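Local coordinates for pleckstrin homology domain-containing family A member 8 (Homo sapiens, PDB 5KDI), which probably transfers simple glycosphingolipids between membranes, holding the lipid in an all-helical GLTP fold, at residues F4-T9 / L162-G167; P23-L28 / T66-F71; K58-K63 / Q75-H80; D157-L162 / I176-D181. The protein carries 2 engineered substitutions. One frame throughout, in Å; residues are numbered along the deposited sequence. Where two conformers were deposited one is given.

The four contacts form two clusters in an all-helical GLTP fold, with contacts 3 and 4 on opposite sides of the chain's centre. Contacts 2 and 3, whose centres are about 8 Å apart, join helices 24-32, 47-64 and 74-83 and the 66-71 loop. Contacts 1 and 4, also about 8 Å apart between centres, share Leu-162 and tie the N-terminal loop, helix 155-160 and helix 172-202 together. Along the chain, segments of contacts 2 and 3 alternate, as do those of contacts 1 and 4; contacts 2 and 3 both fall between the segments of contact 1. The lipid 6S8 links the clusters: its sugar reaches contact 3 and its acyl tail contact 1, about 29 Å away between centres.

Contact 1 of 4, residues F4-T9 / L162-G167; sequences FSTMNT and LTVKEG. With 6S8 ((~{Z})-~{N}-[(~{E},2~{S},3~{R})-1-[(2~{R},3~{R},4~{S},5~{R},6~{R})-6-(hydroxymethyl)-3,4,5-tris(oxidanyl)oxan-2-yl]oxy-3-oxidanyl-octadec-4-en-2-yl]octadec-9-enamide), chain C.
Thr-6 OG1 is hydrogen-bonded to the carbonyl oxygen of Phe-3 and has Thr-9 OG1 2.7 Å away, while the methyl beside it reaches Val-164. The turn is closed by a 3.0 Å bond from Thr-9 N to Thr-6 O. With chi1 at 58° the hydroxyl is tucked between the backbone N and the carbonyl carbon, which leaves CG2 to face the 162-167 loop. There Thr-6 CG2 meets Val-164 CG2 at 3.7 Å, the two side chains running past each other in opposite directions.

The deeper half of the contact is aromatic and aliphatic. Phe-4 CE2 touches Leu-162 CD1 at 3.9 Å, and Phe-4 CE1 stands 3.4 Å from CAR, the terminal methyl of the lipid's acyl chain. The other leucine branch, Leu-162 CD2, lies 3.9 Å from CAQ, one carbon back. Tyr-185 meets the Phe-4 ring edge-to-face, and a backbone hydrogen bond joins Leu-162 to Phe-3. By these two ligand contacts, both carbon to carbon, Phe-4 and Leu-162 help line the end of the acyl chain, consistent with a pocket end that favours hydrocarbon and makes no directional demand on it.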
# COMPACT_ATOMS: atom_id res chain seq x y z
N PHE A 4 4.52 11.97 -3.96
CA PHE A 4 4.98 10.70 -4.51
C PHE A 4 6.44 10.64 -4.84
O PHE A 4 6.96 9.51 -5.04
CB PHE A 4 4.15 10.34 -5.73
CG PHE A 4 2.71 10.17 -5.45
CD1 PHE A 4 2.26 9.04 -4.80
CD2 PHE A 4 1.80 11.16 -5.77
CE1 PHE A 4 0.92 8.88 -4.49
CE2 PHE A 4 0.46 11.00 -5.48
CZ PHE A 4 0.02 9.87 -4.84
N SER A 5 7.15 11.76 -4.68
CA SER A 5 8.59 11.78 -4.84
C SER A 5 9.34 12.27 -3.63
O SER A 5 10.54 12.52 -3.69
CB SER A 5 8.99 12.55 -6.11
OG SER A 5 8.43 13.85 -6.18
N THR A 6 8.64 12.34 -2.50
CA THR A 6 9.27 12.75 -1.27
C THR A 6 10.17 11.64 -0.76
O THR A 6 9.95 10.45 -1.04
CB THR A 6 8.22 13.22 -0.23
OG1 THR A 6 7.26 12.14 0.02
CG2 THR A 6 7.57 14.56 -0.68
N MET A 7 11.17 11.97 0.06
CA MET A 7 12.14 10.96 0.53
C MET A 7 11.41 9.78 1.25
O MET A 7 10.46 9.99 2.06
CB MET A 7 13.06 11.65 1.54
CG MET A 7 14.22 10.80 2.06
SD MET A 7 15.18 9.86 0.84
CE MET A 7 16.64 10.88 0.71
N ASN A 8 11.84 8.55 0.93
CA ASN A 8 11.33 7.25 1.45
C ASN A 8 9.96 6.88 0.93
O ASN A 8 9.48 5.77 1.21
CB ASN A 8 11.34 7.21 3.01
CG ASN A 8 12.70 7.46 3.58
OD1 ASN A 8 13.69 6.79 3.20
ND2 ASN A 8 12.79 8.49 4.44
N THR A 9 9.30 7.75 0.17
CA THR A 9 7.94 7.48 -0.24
C THR A 9 7.83 6.53 -1.40
O THR A 9 7.05 5.54 -1.36
CB THR A 9 7.17 8.76 -0.53
OG1 THR A 9 7.13 9.55 0.67
CG2 THR A 9 5.81 8.52 -1.09
N LEU A 162 -1.46 16.18 -1.21
CA LEU A 162 -0.32 15.59 -1.91
C LEU A 162 0.75 16.61 -2.33
O LEU A 162 1.72 16.25 -3.03
CB LEU A 162 -0.79 14.84 -3.13
CG LEU A 162 -1.83 13.75 -2.81
CD1 LEU A 162 -2.45 13.28 -4.09
CD2 LEU A 162 -1.20 12.66 -1.98
N THR A 163 0.59 17.85 -1.89
CA THR A 163 1.55 18.89 -2.17
C THR A 163 2.65 18.92 -1.12
O THR A 163 2.49 18.49 0.06
CB THR A 163 0.89 20.24 -2.19
OG1 THR A 163 0.38 20.50 -0.90
CG2 THR A 163 -0.19 20.39 -3.30
N VAL A 164 3.80 19.39 -1.58
CA VAL A 164 4.98 19.59 -0.76
C VAL A 164 4.95 21.03 -0.15
O VAL A 164 5.39 21.22 0.99
CB VAL A 164 6.24 19.29 -1.56
CG1 VAL A 164 7.43 19.66 -0.74
CG2 VAL A 164 6.31 17.81 -1.94
N LYS A 165 4.49 22.03 -0.91
CA LYS A 165 4.18 23.38 -0.40
C LYS A 165 2.72 23.74 -0.68
O LYS A 165 2.20 23.47 -1.77
CB LYS A 165 5.13 24.38 -1.11
CG LYS A 165 5.29 25.71 -0.39
CD LYS A 165 6.34 26.62 -1.07
CE LYS A 165 5.91 27.12 -2.45
NZ LYS A 165 6.92 27.99 -3.11
N GLU A 166 2.04 24.31 0.31
CA GLU A 166 0.69 24.76 0.12
C GLU A 166 0.50 25.65 -1.11
O GLU A 166 1.28 26.55 -1.36
CB GLU A 166 0.20 25.56 1.33
CG GLU A 166 -0.55 24.76 2.33
CD GLU A 166 -1.80 25.46 2.81
OE1 GLU A 166 -1.91 26.72 2.80
OE2 GLU A 166 -2.66 24.70 3.24
N GLY A 167 -0.57 25.33 -1.84
CA GLY A 167 -0.96 26.02 -3.05
C GLY A 167 -0.41 25.47 -4.34
O GLY A 167 -0.79 25.94 -5.45
C1 6S8 C . -8.40 -7.36 7.52
C2 6S8 C . -8.94 -6.11 6.86
N2 6S8 C . -7.83 -5.40 6.23
C3 6S8 C . -9.62 -5.21 7.92
O3 6S8 C . -10.65 -6.00 8.55
C4 6S8 C . -10.18 -4.00 7.27
C5 6S8 C . -9.77 -2.78 7.62
C6 6S8 C . -10.28 -1.48 7.05
C7 6S8 C . -11.27 -1.54 5.92
C8 6S8 C . -11.94 -0.19 5.96
C9 6S8 C . -12.36 0.14 4.58
C10 6S8 C . -11.16 0.62 3.80
C11 6S8 C . -11.34 2.09 3.38
C12 6S8 C . -10.51 2.34 2.13
C13 6S8 C . -9.58 3.55 2.19
C14 6S8 C . -10.25 4.90 1.99
C15 6S8 C . -9.33 5.88 1.26
C16 6S8 C . -9.16 7.27 1.85
C17 6S8 C . -9.46 8.50 0.97
C18 6S8 C . -8.53 8.73 -0.22
C1A 6S8 C . -6.42 -8.07 8.69
O1A 6S8 C . -7.40 -7.07 8.50
C2A 6S8 C . -5.18 -7.44 9.26
O2A 6S8 C . -4.67 -6.48 8.31
C3A 6S8 C . -4.15 -8.50 9.67
O3A 6S8 C . -3.08 -7.87 10.34
C4A 6S8 C . -4.81 -9.54 10.55
O4A 6S8 C . -5.04 -9.03 11.86
O5A 6S8 C . -8.07 -11.39 10.21
C5M 6S8 C . -6.07 -10.06 9.88
C6A 6S8 C . -6.77 -11.07 10.76
O6A 6S8 C . -6.96 -8.97 9.63
CAA 6S8 C . -7.81 -5.07 4.95
OAA 6S8 C . -8.66 -5.41 4.13
CAB 6S8 C . -6.60 -4.29 4.54
CAC 6S8 C . -7.16 -2.87 4.85
CAD 6S8 C . -6.99 -2.02 3.67
CAE 6S8 C . -6.06 -0.91 4.09
CAF 6S8 C . -5.89 -0.04 2.86
CAG 6S8 C . -4.41 0.27 2.61
CAH 6S8 C . -4.22 1.71 2.12
CAI 6S8 C . -4.81 1.79 0.75
CAJ 6S8 C . -5.49 2.84 0.29
CAK 6S8 C . -5.75 4.10 1.05
CAL 6S8 C . -6.02 5.06 -0.11
CAM 6S8 C . -5.81 6.53 0.23
CAN 6S8 C . -4.40 6.76 0.68
CAO 6S8 C . -3.99 8.18 0.35
CAP 6S8 C . -3.29 8.29 -0.97
CAQ 6S8 C . -2.00 9.03 -0.86
CAR 6S8 C . -1.05 8.42 -1.81

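Contact 2 of 4, residues P23-L28 / T66-F71. Engineered in segment 66-71: Ala-69 (natural residue Glu), Lys-70 (natural residue Glu).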
# COMPACT_ATOMS: atom_id res chain seq x y z
N PRO A 23 13.96 -5.19 -0.56
CA PRO A 23 14.53 -4.78 0.74
C PRO A 23 13.40 -4.49 1.77
O PRO A 23 12.49 -3.67 1.50
CB PRO A 23 15.31 -3.51 0.40
CG PRO A 23 15.60 -3.61 -1.04
CD PRO A 23 14.43 -4.31 -1.65
N THR A 24 13.55 -5.05 2.97
CA THR A 24 12.47 -4.97 3.96
C THR A 24 12.19 -3.55 4.45
O THR A 24 11.05 -3.13 4.42
CB THR A 24 12.84 -5.83 5.16
OG1 THR A 24 13.09 -7.18 4.67
CG2 THR A 24 11.74 -5.84 6.25
N GLU A 25 13.22 -2.82 4.94
CA GLU A 25 12.96 -1.49 5.54
C GLU A 25 12.39 -0.53 4.53
O GLU A 25 11.45 0.20 4.83
CB GLU A 25 14.18 -0.87 6.23
CG GLU A 25 14.88 -1.70 7.29
CD GLU A 25 15.98 -0.86 8.06
OE1 GLU A 25 16.06 0.40 7.91
OE2 GLU A 25 16.81 -1.49 8.78
N ALA A 26 12.98 -0.48 3.34
CA ALA A 26 12.50 0.46 2.33
C ALA A 26 11.06 0.20 1.92
O ALA A 26 10.26 1.13 1.75
CB ALA A 26 13.44 0.50 1.12
N PHE A 27 10.71 -1.06 1.74
CA PHE A 27 9.34 -1.42 1.43
C PHE A 27 8.37 -0.95 2.50
O PHE A 27 7.32 -0.39 2.20
CB PHE A 27 9.24 -2.93 1.13
CG PHE A 27 7.86 -3.34 0.70
CD1 PHE A 27 7.54 -3.33 -0.65
CD2 PHE A 27 6.92 -3.75 1.60
CE1 PHE A 27 6.31 -3.71 -1.08
CE2 PHE A 27 5.65 -4.18 1.16
CZ PHE A 27 5.37 -4.13 -0.17
N LEU A 28 8.70 -1.24 3.77
CA LEU A 28 7.81 -0.89 4.87
C LEU A 28 7.68 0.64 4.97
O LEU A 28 6.62 1.17 5.32
CB LEU A 28 8.25 -1.53 6.15
CG LEU A 28 8.17 -3.08 6.19
CD1 LEU A 28 8.70 -3.55 7.54
CD2 LEU A 28 6.74 -3.57 5.98
N THR A 66 14.45 -8.95 14.69
CA THR A 66 14.97 -10.11 15.36
C THR A 66 16.33 -10.58 14.77
O THR A 66 17.15 -11.22 15.49
CB THR A 66 13.79 -11.12 15.16
OG1 THR A 66 13.15 -11.39 16.40
CG2 THR A 66 14.12 -12.33 14.33
N ASN A 67 16.54 -10.29 13.48
CA ASN A 67 17.77 -10.73 12.74
C ASN A 67 17.89 -10.02 11.43
O ASN A 67 17.55 -10.54 10.39
CB ASN A 67 17.85 -12.26 12.60
CG ASN A 67 19.24 -12.75 12.16
OD1 ASN A 67 20.05 -12.01 11.59
ND2 ASN A 67 19.52 -14.03 12.44
N LYS A 68 18.32 -8.78 11.48
CA LYS A 68 18.25 -7.96 10.28
C LYS A 68 19.10 -8.48 9.11
O LYS A 68 18.74 -8.29 7.94
CB LYS A 68 18.59 -6.48 10.60
CG LYS A 68 17.62 -5.77 11.50
CD LYS A 68 18.04 -4.31 11.64
CE LYS A 68 17.73 -3.87 12.99
NZ LYS A 68 18.37 -2.57 13.35
N ALA A 69 20.27 -9.06 9.43
CA ALA A 69 21.17 -9.63 8.45
C ALA A 69 20.53 -10.80 7.73
O ALA A 69 20.76 -11.00 6.55
CB ALA A 69 22.49 -10.10 9.14
N LYS A 70 19.79 -11.60 8.47
CA LYS A 70 19.07 -12.70 7.92
C LYS A 70 17.85 -12.27 7.10
O LYS A 70 17.51 -12.92 6.13
CB LYS A 70 18.67 -13.66 9.03
CG LYS A 70 17.98 -14.91 8.54
CD LYS A 70 17.68 -15.82 9.72
CE LYS A 70 17.36 -17.25 9.28
NZ LYS A 70 18.28 -17.79 8.22
N PHE A 71 17.23 -11.17 7.50
CA PHE A 71 15.89 -10.81 6.99
C PHE A 71 15.94 -9.53 6.14
O PHE A 71 15.06 -8.67 6.21
CB PHE A 71 14.93 -10.66 8.20
CG PHE A 71 14.68 -11.96 8.92
CD1 PHE A 71 14.46 -13.15 8.21
CD2 PHE A 71 14.59 -11.97 10.28
CE1 PHE A 71 14.20 -14.27 8.89
CE2 PHE A 71 14.32 -13.10 10.97
CZ PHE A 71 14.09 -14.26 10.29
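The polar link across this contact is the hydrogen bond from Thr-24 OG1 to Phe-71 O, 2.9 Å long. The donor approaches the carbonyl at a C=O...donor angle of 144° and is tilted 29° from its plane. A chi1 of -56° puts OG1 beside the backbone N of Thr-24 and turns CG2 to the other side, making the hydroxyl the branch that meets Phe-71 O. Thr-24 follows the N-cap Pro-23, and a backbone hydrogen bond between Thr-24 and Thr-72 reinforces the link.

Electrostatics are looser. Glu-25 OE2 and Lys-68 NZ are 4.9 Å apart, too far for a salt bridge; Glu-25 OE2 instead comes 4.2 Å from Lys-68 CD and is hydrogen-bonded to Tyr-64 OH.

Within the loop, Asn-67 OD1 accepts from Lys-70 N at 3.2 Å. This is an Asx motif in which the donor lies above the carbonyl plane. CG of the engineered Lys-70 lies 3.8 Å above one face of the Phe-71 ring, toward its rim.

The contact thus joins the start of helix 24-32 to the loop between helices 47-64 and 74-83. Tyr-64 and Ile-77, one from each of those helices, both touch Thr-24 and Phe-71, and His-80 meets the Phe-71 ring edge-to-face.

Contact 3 of 4, residues K58-K63 / Q75-H80. With 6S8 ((~{Z})-~{N}-[(~{E},2~{S},3~{R})-1-[(2~{R},3~{R},4~{S},5~{R},6~{R})-6-(hydroxymethyl)-3,4,5-tris(oxidanyl)oxan-2-yl]oxy-3-oxidanyl-octadec-4-en-2-yl]octadec-9-enamide), chain C.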
# COMPACT_ATOMS: atom_id res chain seq x y z
N LYS A 58 4.03 -3.16 11.61
CA LYS A 58 4.60 -3.58 12.91
C LYS A 58 4.92 -5.08 12.91
O LYS A 58 5.99 -5.50 13.33
CB LYS A 58 3.63 -3.29 14.03
CG LYS A 58 4.10 -3.72 15.44
CD LYS A 58 2.98 -3.59 16.46
CE LYS A 58 1.92 -4.68 16.31
NZ LYS A 58 1.00 -4.86 17.49
N LYS A 59 3.97 -5.88 12.45
CA LYS A 59 4.15 -7.31 12.46
C LYS A 59 5.29 -7.81 11.54
O LYS A 59 6.01 -8.75 11.91
CB LYS A 59 2.83 -8.00 12.15
CG LYS A 59 1.84 -7.82 13.31
CD LYS A 59 0.67 -8.67 13.19
CE LYS A 59 -0.27 -8.16 12.22
NZ LYS A 59 -1.50 -9.05 12.28
N VAL A 60 5.48 -7.17 10.41
CA VAL A 60 6.63 -7.49 9.60
C VAL A 60 7.95 -7.04 10.30
O VAL A 60 8.91 -7.80 10.38
CB VAL A 60 6.53 -6.96 8.15
CG1 VAL A 60 7.77 -7.39 7.32
CG2 VAL A 60 5.24 -7.48 7.51
N ASN A 61 7.93 -5.82 10.79
CA ASN A 61 9.09 -5.26 11.44
C ASN A 61 9.50 -6.06 12.66
O ASN A 61 10.72 -6.24 12.92
CB ASN A 61 8.82 -3.82 11.76
CG ASN A 61 10.05 -3.07 12.06
OD1 ASN A 61 10.93 -2.94 11.20
ND2 ASN A 61 10.17 -2.67 13.33
N GLN A 62 8.52 -6.58 13.41
CA GLN A 62 8.80 -7.39 14.58
C GLN A 62 9.65 -8.62 14.26
O GLN A 62 10.47 -9.02 15.06
CB GLN A 62 7.52 -7.82 15.28
CG GLN A 62 6.90 -6.79 16.13
CD GLN A 62 5.50 -7.20 16.71
OE1 GLN A 62 4.81 -8.18 16.28
NE2 GLN A 62 5.06 -6.40 17.67
N LYS A 63 9.41 -9.26 13.12
CA LYS A 63 10.22 -10.38 12.71
C LYS A 63 11.60 -9.83 12.22
O LYS A 63 12.65 -10.38 12.57
CB LYS A 63 9.56 -11.23 11.62
CG LYS A 63 8.32 -12.00 12.10
CD LYS A 63 8.57 -12.88 13.28
CE LYS A 63 7.44 -13.86 13.56
NZ LYS A 63 7.52 -15.15 12.70
N GLN A 75 11.18 -11.64 1.00
CA GLN A 75 11.20 -13.05 0.66
C GLN A 75 11.92 -13.91 1.71
O GLN A 75 11.50 -15.00 2.07
CB GLN A 75 11.75 -13.32 -0.72
CG GLN A 75 10.96 -12.69 -1.87
CD GLN A 75 11.50 -11.33 -2.35
OE1 GLN A 75 11.91 -10.47 -1.53
NE2 GLN A 75 11.53 -11.17 -3.67
N LYS A 76 13.04 -13.37 2.25
CA LYS A 76 13.77 -14.05 3.30
C LYS A 76 12.93 -14.24 4.54
O LYS A 76 12.99 -15.30 5.18
CB LYS A 76 15.08 -13.35 3.59
CG LYS A 76 16.12 -13.54 2.47
CD LYS A 76 17.37 -12.70 2.75
CE LYS A 76 18.46 -12.86 1.73
NZ LYS A 76 19.12 -14.18 1.81
N ILE A 77 12.12 -13.24 4.88
CA ILE A 77 11.22 -13.38 6.02
C ILE A 77 10.16 -14.46 5.76
O ILE A 77 9.97 -15.36 6.59
CB ILE A 77 10.54 -12.04 6.38
CG1 ILE A 77 11.61 -11.00 6.83
CG2 ILE A 77 9.47 -12.27 7.46
CD1 ILE A 77 11.19 -9.56 7.01
N VAL A 78 9.47 -14.37 4.63
CA VAL A 78 8.39 -15.29 4.31
C VAL A 78 8.93 -16.72 4.21
O VAL A 78 8.34 -17.67 4.81
CB VAL A 78 7.65 -14.87 3.05
CG1 VAL A 78 6.65 -15.97 2.62
CG2 VAL A 78 6.92 -13.56 3.28
N LEU A 79 10.03 -16.86 3.50
CA LEU A 79 10.60 -18.21 3.29
C LEU A 79 11.06 -18.80 4.62
O LEU A 79 10.95 -20.03 4.85
CB LEU A 79 11.73 -18.15 2.29
CG LEU A 79 11.25 -17.92 0.84
CD1 LEU A 79 12.43 -17.77 -0.13
CD2 LEU A 79 10.18 -18.90 0.38
N HIS A 80 11.57 -17.97 5.53
CA HIS A 80 11.91 -18.50 6.88
C HIS A 80 10.70 -18.99 7.62
O HIS A 80 10.76 -20.05 8.29
CB HIS A 80 12.65 -17.48 7.69
CG HIS A 80 12.86 -17.90 9.11
ND1 HIS A 80 13.83 -18.81 9.47
CD2 HIS A 80 12.15 -17.58 10.29
CE1 HIS A 80 13.74 -19.04 10.81
NE2 HIS A 80 12.73 -18.26 11.30
C1 6S8 C . -8.40 -7.36 7.52
C2 6S8 C . -8.94 -6.11 6.86
N2 6S8 C . -7.83 -5.40 6.23
C3 6S8 C . -9.62 -5.21 7.92
O3 6S8 C . -10.65 -6.00 8.55
C4 6S8 C . -10.18 -4.00 7.27
C5 6S8 C . -9.77 -2.78 7.62
C6 6S8 C . -10.28 -1.48 7.05
C7 6S8 C . -11.27 -1.54 5.92
C8 6S8 C . -11.94 -0.19 5.96
C9 6S8 C . -12.36 0.14 4.58
C10 6S8 C . -11.16 0.62 3.80
C11 6S8 C . -11.34 2.09 3.38
C12 6S8 C . -10.51 2.34 2.13
C13 6S8 C . -9.58 3.55 2.19
C14 6S8 C . -10.25 4.90 1.99
C15 6S8 C . -9.33 5.88 1.26
C16 6S8 C . -9.16 7.27 1.85
C17 6S8 C . -9.46 8.50 0.97
C18 6S8 C . -8.53 8.73 -0.22
C1A 6S8 C . -6.42 -8.07 8.69
O1A 6S8 C . -7.40 -7.07 8.50
C2A 6S8 C . -5.18 -7.44 9.26
O2A 6S8 C . -4.67 -6.48 8.31
C3A 6S8 C . -4.15 -8.50 9.67
O3A 6S8 C . -3.08 -7.87 10.34
C4A 6S8 C . -4.81 -9.54 10.55
O4A 6S8 C . -5.04 -9.03 11.86
O5A 6S8 C . -8.07 -11.39 10.21
C5M 6S8 C . -6.07 -10.06 9.88
C6A 6S8 C . -6.77 -11.07 10.76
O6A 6S8 C . -6.96 -8.97 9.63
CAA 6S8 C . -7.81 -5.07 4.95
OAA 6S8 C . -8.66 -5.41 4.13
CAB 6S8 C . -6.60 -4.29 4.54
CAC 6S8 C . -7.16 -2.87 4.85
CAD 6S8 C . -6.99 -2.02 3.67
CAE 6S8 C . -6.06 -0.91 4.09
CAF 6S8 C . -5.89 -0.04 2.86
CAG 6S8 C . -4.41 0.27 2.61
CAH 6S8 C . -4.22 1.71 2.12
CAI 6S8 C . -4.81 1.79 0.75
CAJ 6S8 C . -5.49 2.84 0.29
CAK 6S8 C . -5.75 4.10 1.05
CAL 6S8 C . -6.02 5.06 -0.11
CAM 6S8 C . -5.81 6.53 0.23
CAN 6S8 C . -4.40 6.76 0.68
CAO 6S8 C . -3.99 8.18 0.35
CAP 6S8 C . -3.29 8.29 -0.97
CAQ 6S8 C . -2.00 9.03 -0.86
CAR 6S8 C . -1.05 8.42 -1.81
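Apolar helix-to-helix packing of Val-60 and Lys-63 against Ile-77 joins the C-terminal part of helix 47-64 to helix 74-83. The evidence is carbon to carbon: Val-60 CG1 lies 4.1 Å from Ile-77 CD1, and Lys-63 CB lies 4.3 Å from Ile-77 CG2. Ile-77 therefore uses both branches. Its extended CG1-CD1 arm (chi2 170°) reaches the valine, while the CG2 methyl reaches the base of the lysine. Nearest CA atoms, those of Lys-63 and Ile-77, stand 7.4 Å apart. The aliphatic root of Lys-63 packs here, whereas its ammonium group forms a salt bridge with Glu-81.

Lys-59, the residue before Val-60, serves the ligand. Its chain bends at chi3 (-77°) and delivers NZ to the sugar of 6S8, with a 2.8 Å hydrogen bond from Lys-59 NZ to O3A; O4A is at 3.6 Å from the same nitrogen. Asp-52, Asn-56 and His-137 also bond the lipid, so one helix carries three of these polar partners.

Neighbouring helices pack on both residues of the apolar pair. Leu-28 of helix 24-32 touches Val-60, and Ala-93 of helix 93-115 meets both Lys-63 and Ile-77; Ala-96, from the same helix, touches Lys-59.

Contact 4 of 4, residues D157-L162 / I176-D181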
# COMPACT_ATOMS: atom_id res chain seq x y z
N ASP A 157 -9.29 18.78 -2.30
CA ASP A 157 -8.76 18.46 -0.99
C ASP A 157 -7.80 17.30 -1.10
O ASP A 157 -6.79 17.26 -0.34
CB ASP A 157 -9.89 18.13 0.04
CG ASP A 157 -10.59 19.39 0.56
OD1 ASP A 157 -10.21 20.53 0.17
OD2 ASP A 157 -11.55 19.23 1.35
N PHE A 158 -8.11 16.34 -1.99
CA PHE A 158 -7.23 15.23 -2.20
C PHE A 158 -5.85 15.69 -2.73
O PHE A 158 -4.83 15.42 -2.14
CB PHE A 158 -7.85 14.23 -3.18
CG PHE A 158 -6.96 13.08 -3.49
CD1 PHE A 158 -6.68 12.11 -2.53
CD2 PHE A 158 -6.43 12.93 -4.76
CE1 PHE A 158 -5.84 11.03 -2.81
CE2 PHE A 158 -5.62 11.83 -5.07
CZ PHE A 158 -5.30 10.90 -4.09
N VAL A 159 -5.83 16.45 -3.82
CA VAL A 159 -4.55 16.87 -4.33
C VAL A 159 -3.85 17.84 -3.36
O VAL A 159 -2.60 17.86 -3.30
CB VAL A 159 -4.65 17.44 -5.75
CG1 VAL A 159 -5.08 16.35 -6.72
CG2 VAL A 159 -5.59 18.65 -5.79
N ALA A 160 -4.60 18.67 -2.64
CA ALA A 160 -3.98 19.56 -1.64
C ALA A 160 -3.17 18.73 -0.58
O ALA A 160 -2.18 19.21 -0.03
CB ALA A 160 -5.05 20.40 -0.95
N ALA A 161 -3.63 17.51 -0.25
CA ALA A 161 -2.94 16.63 0.68
C ALA A 161 -1.67 15.99 0.09
O ALA A 161 -0.93 15.34 0.81
CB ALA A 161 -3.87 15.53 1.22
N LEU A 162 -1.46 16.18 -1.21
CA LEU A 162 -0.32 15.59 -1.91
C LEU A 162 0.75 16.61 -2.33
O LEU A 162 1.72 16.25 -3.03
CB LEU A 162 -0.79 14.84 -3.13
CG LEU A 162 -1.83 13.75 -2.81
CD1 LEU A 162 -2.45 13.28 -4.09
CD2 LEU A 162 -1.20 12.66 -1.98
N ILE A 176 1.54 18.18 -13.93
CA ILE A 176 2.64 17.53 -14.66
C ILE A 176 3.48 16.68 -13.69
O ILE A 176 3.89 15.55 -14.00
CB ILE A 176 3.55 18.57 -15.41
CG1 ILE A 176 2.71 19.45 -16.36
CG2 ILE A 176 4.71 17.89 -16.09
CD1 ILE A 176 1.69 18.70 -17.16
N GLY A 177 3.79 17.24 -12.52
CA GLY A 177 4.58 16.54 -11.52
C GLY A 177 3.91 15.30 -10.94
O GLY A 177 4.56 14.27 -10.73
N MET A 178 2.59 15.39 -10.76
CA MET A 178 1.77 14.22 -10.37
C MET A 178 1.86 13.10 -11.41
O MET A 178 2.04 11.94 -11.06
CB MET A 178 0.32 14.62 -10.26
CG MET A 178 0.03 15.32 -8.98
SD MET A 178 -0.33 14.11 -7.73
CE MET A 178 -1.99 13.79 -8.28
N GLN A 179 1.71 13.46 -12.68
CA GLN A 179 1.84 12.50 -13.79
C GLN A 179 3.23 11.89 -13.80
O GLN A 179 3.33 10.65 -13.93
CB GLN A 179 1.54 13.11 -15.18
CG GLN A 179 0.09 13.49 -15.33
CD GLN A 179 -0.82 12.28 -15.45
OE1 GLN A 179 -0.48 11.30 -16.11
NE2 GLN A 179 -1.95 12.31 -14.74
N ARG A 180 4.28 12.72 -13.70
CA ARG A 180 5.67 12.25 -13.66
C ARG A 180 5.86 11.30 -12.54
O ARG A 180 6.37 10.18 -12.75
CB ARG A 180 6.63 13.46 -13.51
CG ARG A 180 8.11 13.18 -13.28
CD ARG A 180 8.91 14.32 -12.70
NE ARG A 180 8.42 14.65 -11.35
CZ ARG A 180 8.09 15.85 -10.88
NH1 ARG A 180 8.19 16.93 -11.66
NH2 ARG A 180 7.64 15.94 -9.63
N ASP A 181 5.43 11.68 -11.34
CA ASP A 181 5.73 10.88 -10.18
C ASP A 181 4.93 9.59 -10.13
O ASP A 181 5.47 8.53 -9.74
CB ASP A 181 5.51 11.71 -8.92
CG ASP A 181 6.54 12.80 -8.74
OD1 ASP A 181 7.58 12.78 -9.48
OD2 ASP A 181 6.31 13.68 -7.86
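Helix 155-160, with the residues that follow it, packs against the long helix 172-202 at the hydrocarbon end of the lipid pocket, and the methyl of Met-178 makes the contact. Met-178 CE lies 4.3 Å from Val-159 CG1 and 4.2 Å from Leu-162 CD1, so a single terminal methyl touches both side chains. All three torsions of Met-178 turn the same way (chi1 -79°, chi2 -87°, chi3 -78°), coiling the thioether and bringing CE to these two residues.

Leu-162 CD1 also rests on one face of the Phe-158 ring, 3.6 Å above its plane and toward the rim. That ring meets Phe-110, and Leu-41 of helix 35-41 touches it.

Two and three residues further along helix 172-202 there is a polar group. Arg-180 grips Asp-181 side-on with two nitrogens, NE to OD1 at 2.8 Å and NH2 to OD2 at 3.2 Å. Both oxygens are approached from above the carboxylate plane, and Gly-177 CA lies 3.4 Å over a face of the guanidinium, toward its rim. Ser-5 and Thr-2 are hydrogen-bonded to Asp-181 OD2 as well, so the carboxylate fastens the N-terminal loop to this helix and is probably stabilised in its charged form.

The buried cluster belongs to the apolar interior of the all-helical GLTP fold, in which side chains such as Leu-162 line the path of the acyl chain.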